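Local atomic coordinates of sortase (Actinomyces oris, PDB entry 2XWG), a protein that probably acts as a class C sortase, a cysteine transpeptidase that links pilin subunits during fimbrial assembly, and binds calcium. Residues E58-A62 with H94-I98. Residues are numbered along the deposited sequence; the frame is centred on the assembly and turned at random.
Sequences ERASA and HEMDI. With CA (calcium ion), chain G.
Two CA pairs set the register: Glu58 with Met96 at 6.1 Å and Ala62 with Glu95 at 6.0 Å. One turn of helix 55-68, closed by the bond from Ala62 N to Glu58 O, lies against the loop after helix 87-93. A calcium ion bridges the two, bound by Glu58 OE2 at 2.8 Å, Asp97 OD1 at 2.9 Å and the backbone O of His94 at 2.7 Å. The Glu58 chain bends at chi2 (-88°), which turns its carboxylate toward the ion. The Glu58 and Asp97 side chains cross at about a right angle, their carboxylate planes 55° apart. Calcium probably offsets the repulsion between their oxygens. The site joins the first modelled helix to the loop leading into the first strand of the sortase beta-barrel. It is separate from the predicted catalytic residues His151 and Cys213. Ser61 OG donates to Glu95 OE1 over 2.9 Å, on the syn side. A water lies between Glu58 OE1 and Glu95 OE1 and accepts from Met96 N. The Ile98 and Glu58 side chains lie alongside, pointing opposite ways, Ile98 CD1 3.3 Å from Glu58 CG. Ala62 CB touches Met96 CG at 4.1 Å; Met96 also packs on Val139 and Leu177.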
ATOM      1  N   GLU A  58      13.629  -2.808  13.894  1.00 57.43           N
ATOM      2  CA  GLU A  58      12.980  -2.204  12.735  1.00 55.45           C
ATOM      3  C   GLU A  58      11.477  -2.383  12.786  1.00 52.43           C
ATOM      4  O   GLU A  58      10.727  -1.502  12.401  1.00 49.15           O
ATOM      5  CB  GLU A  58      13.511  -2.822  11.447  1.00 53.48           C
ATOM      6  CG  GLU A  58      14.797  -2.221  10.980  1.00 55.51           C
ATOM      7  CD  GLU A  58      14.547  -1.030  10.115  1.00 54.25           C
ATOM      8  OE1 GLU A  58      13.390  -0.587  10.089  1.00 58.83           O
ATOM      9  OE2 GLU A  58      15.480  -0.533   9.455  1.00 57.86           O
ATOM     10  N   ARG A  59      11.033  -3.530  13.265  1.00 50.40           N
ATOM     11  CA  ARG A  59       9.615  -3.755  13.330  1.00 49.65           C
ATOM     12  C   ARG A  59       8.944  -2.931  14.436  1.00 58.14           C
ATOM     13  O   ARG A  59       7.862  -2.352  14.231  1.00 56.46           O
ATOM     14  CB  ARG A  59       9.313  -5.230  13.500  1.00 48.94           C
ATOM     15  CG  ARG A  59       7.841  -5.475  13.431  1.00 53.65           C
ATOM     16  CD  ARG A  59       7.480  -6.935  13.402  1.00 55.53           C
ATOM     17  NE  ARG A  59       6.162  -7.050  12.791  1.00 57.42           N
ATOM     18  CZ  ARG A  59       5.975  -7.386  11.521  1.00 55.23           C
ATOM     19  NH1 ARG A  59       7.033  -7.665  10.759  1.00 49.67           N
ATOM     20  NH2 ARG A  59       4.744  -7.463  11.022  1.00 50.52           N
ATOM     21  N   ALA A  60       9.579  -2.873  15.606  1.00 52.25           N
ATOM     22  CA  ALA A  60       9.019  -2.119  16.729  1.00 51.65           C
ATOM     23  C   ALA A  60       8.967  -0.633  16.400  1.00 52.73           C
ATOM     24  O   ALA A  60       8.035   0.065  16.793  1.00 58.84           O
ATOM     25  CB  ALA A  60       9.826  -2.349  17.997  1.00 54.12           C
ATOM     26  N   SER A  61       9.973  -0.153  15.677  1.00 42.97           N
ATOM     27  CA  SER A  61       9.985   1.225  15.229  1.00 42.36           C
ATOM     28  C   SER A  61       8.872   1.463  14.201  1.00 46.39           C
ATOM     29  O   SER A  61       8.178   2.489  14.245  1.00 47.21           O
ATOM     30  CB  SER A  61      11.341   1.580  14.636  1.00 40.60           C
ATOM     31  OG  SER A  61      11.315   2.901  14.128  1.00 46.99           O
ATOM     32  N   ALA A  62       8.703   0.518  13.278  1.00 45.63           N
ATOM     33  CA  ALA A  62       7.606   0.584  12.327  1.00 46.66           C
ATOM     34  C   ALA A  62       6.294   0.710  13.088  1.00 51.84           C
ATOM     35  O   ALA A  62       5.460   1.558  12.762  1.00 49.88           O
ATOM     36  CB  ALA A  62       7.580  -0.646  11.445  1.00 40.37           C
ATOM     37  N   HIS A  94      13.305   6.533   6.759  1.00 51.20           N
ATOM     38  CA  HIS A  94      14.131   5.764   7.674  1.00 54.99           C
ATOM     39  C   HIS A  94      13.377   4.547   8.192  1.00 52.71           C
ATOM     40  O   HIS A  94      13.981   3.617   8.700  1.00 53.35           O
ATOM     41  CB  HIS A  94      14.604   6.619   8.854  1.00 58.28           C
ATOM     42  CG  HIS A  94      15.893   7.334   8.609  1.00 61.28           C
ATOM     43  ND1 HIS A  94      15.963   8.699   8.418  1.00 64.85           N
ATOM     44  CD2 HIS A  94      17.164   6.878   8.531  1.00 62.75           C
ATOM     45  CE1 HIS A  94      17.222   9.052   8.231  1.00 69.82           C
ATOM     46  NE2 HIS A  94      17.972   7.965   8.295  1.00 73.49           N
ATOM     47  N   GLU A  95      12.057   4.541   8.068  1.00 38.54           N
ATOM     48  CA  GLU A  95      11.313   3.380   8.524  1.00 37.95           C
ATOM     49  C   GLU A  95      11.434   2.250   7.517  1.00 35.73           C
ATOM     50  O   GLU A  95      11.530   2.487   6.319  1.00 35.67           O
ATOM     51  CB  GLU A  95       9.860   3.736   8.786  1.00 35.15           C
ATOM     52  CG  GLU A  95       9.705   4.821   9.833  1.00 40.27           C
ATOM     53  CD  GLU A  95      10.096   4.341  11.223  1.00 45.60           C
ATOM     54  OE1 GLU A  95      10.274   3.113  11.407  1.00 43.60           O
ATOM     55  OE2 GLU A  95      10.211   5.189  12.135  1.00 46.03           O
ATOM     56  N   MET A  96      11.464   1.024   8.014  1.00 41.12           N
ATOM     57  CA  MET A  96      11.542  -0.154   7.166  1.00 40.14           C
ATOM     58  C   MET A  96      12.608  -0.042   6.074  1.00 44.37           C
ATOM     59  O   MET A  96      12.313  -0.293   4.901  1.00 40.19           O
ATOM     60  CB  MET A  96      10.174  -0.413   6.553  1.00 36.57           C
ATOM     61  CG  MET A  96       9.075  -0.483   7.582  1.00 32.82           C
ATOM     62  SD  MET A  96       7.511  -1.069   6.907  1.00 40.07           S
ATOM     63  CE  MET A  96       7.821  -2.828   6.760  1.00 34.39           C
ATOM     64  N   ASP A  97      13.838   0.316   6.465  1.00 39.33           N
ATOM     65  CA  ASP A  97      14.897   0.634   5.505  1.00 43.46           C
ATOM     66  C   ASP A  97      16.119  -0.310   5.534  1.00 49.68           C
ATOM     67  O   ASP A  97      17.187   0.012   4.991  1.00 45.28           O
ATOM     68  CB  ASP A  97      15.339   2.110   5.631  1.00 45.04           C
ATOM     69  CG  ASP A  97      16.318   2.363   6.801  1.00 51.26           C
ATOM     70  OD1 ASP A  97      16.153   1.782   7.908  1.00 49.46           O
ATOM     71  OD2 ASP A  97      17.267   3.163   6.601  1.00 52.25           O
ATOM     72  N   ILE A  98      15.958  -1.478   6.144  1.00 46.35           N
ATOM     73  CA  ILE A  98      17.024  -2.473   6.134  1.00 48.48           C
ATOM     74  C   ILE A  98      17.427  -2.855   4.711  1.00 51.52           C
ATOM     75  O   ILE A  98      18.608  -2.828   4.372  1.00 53.73           O
ATOM     76  CB  ILE A  98      16.612  -3.763   6.838  1.00 52.92           C
ATOM     77  CG1 ILE A  98      16.113  -3.482   8.249  1.00 55.68           C
ATOM     78  CG2 ILE A  98      17.788  -4.715   6.882  1.00 56.49           C
ATOM     79  CD1 ILE A  98      15.542  -4.727   8.942  1.00 58.68           C
TER
HETATM   80 CA    CA G1287      15.046   1.986  10.563  1.00 72.51          CA
HETATM   81  O   HOH W   1      11.533   1.013  11.104  1.00 50.38           O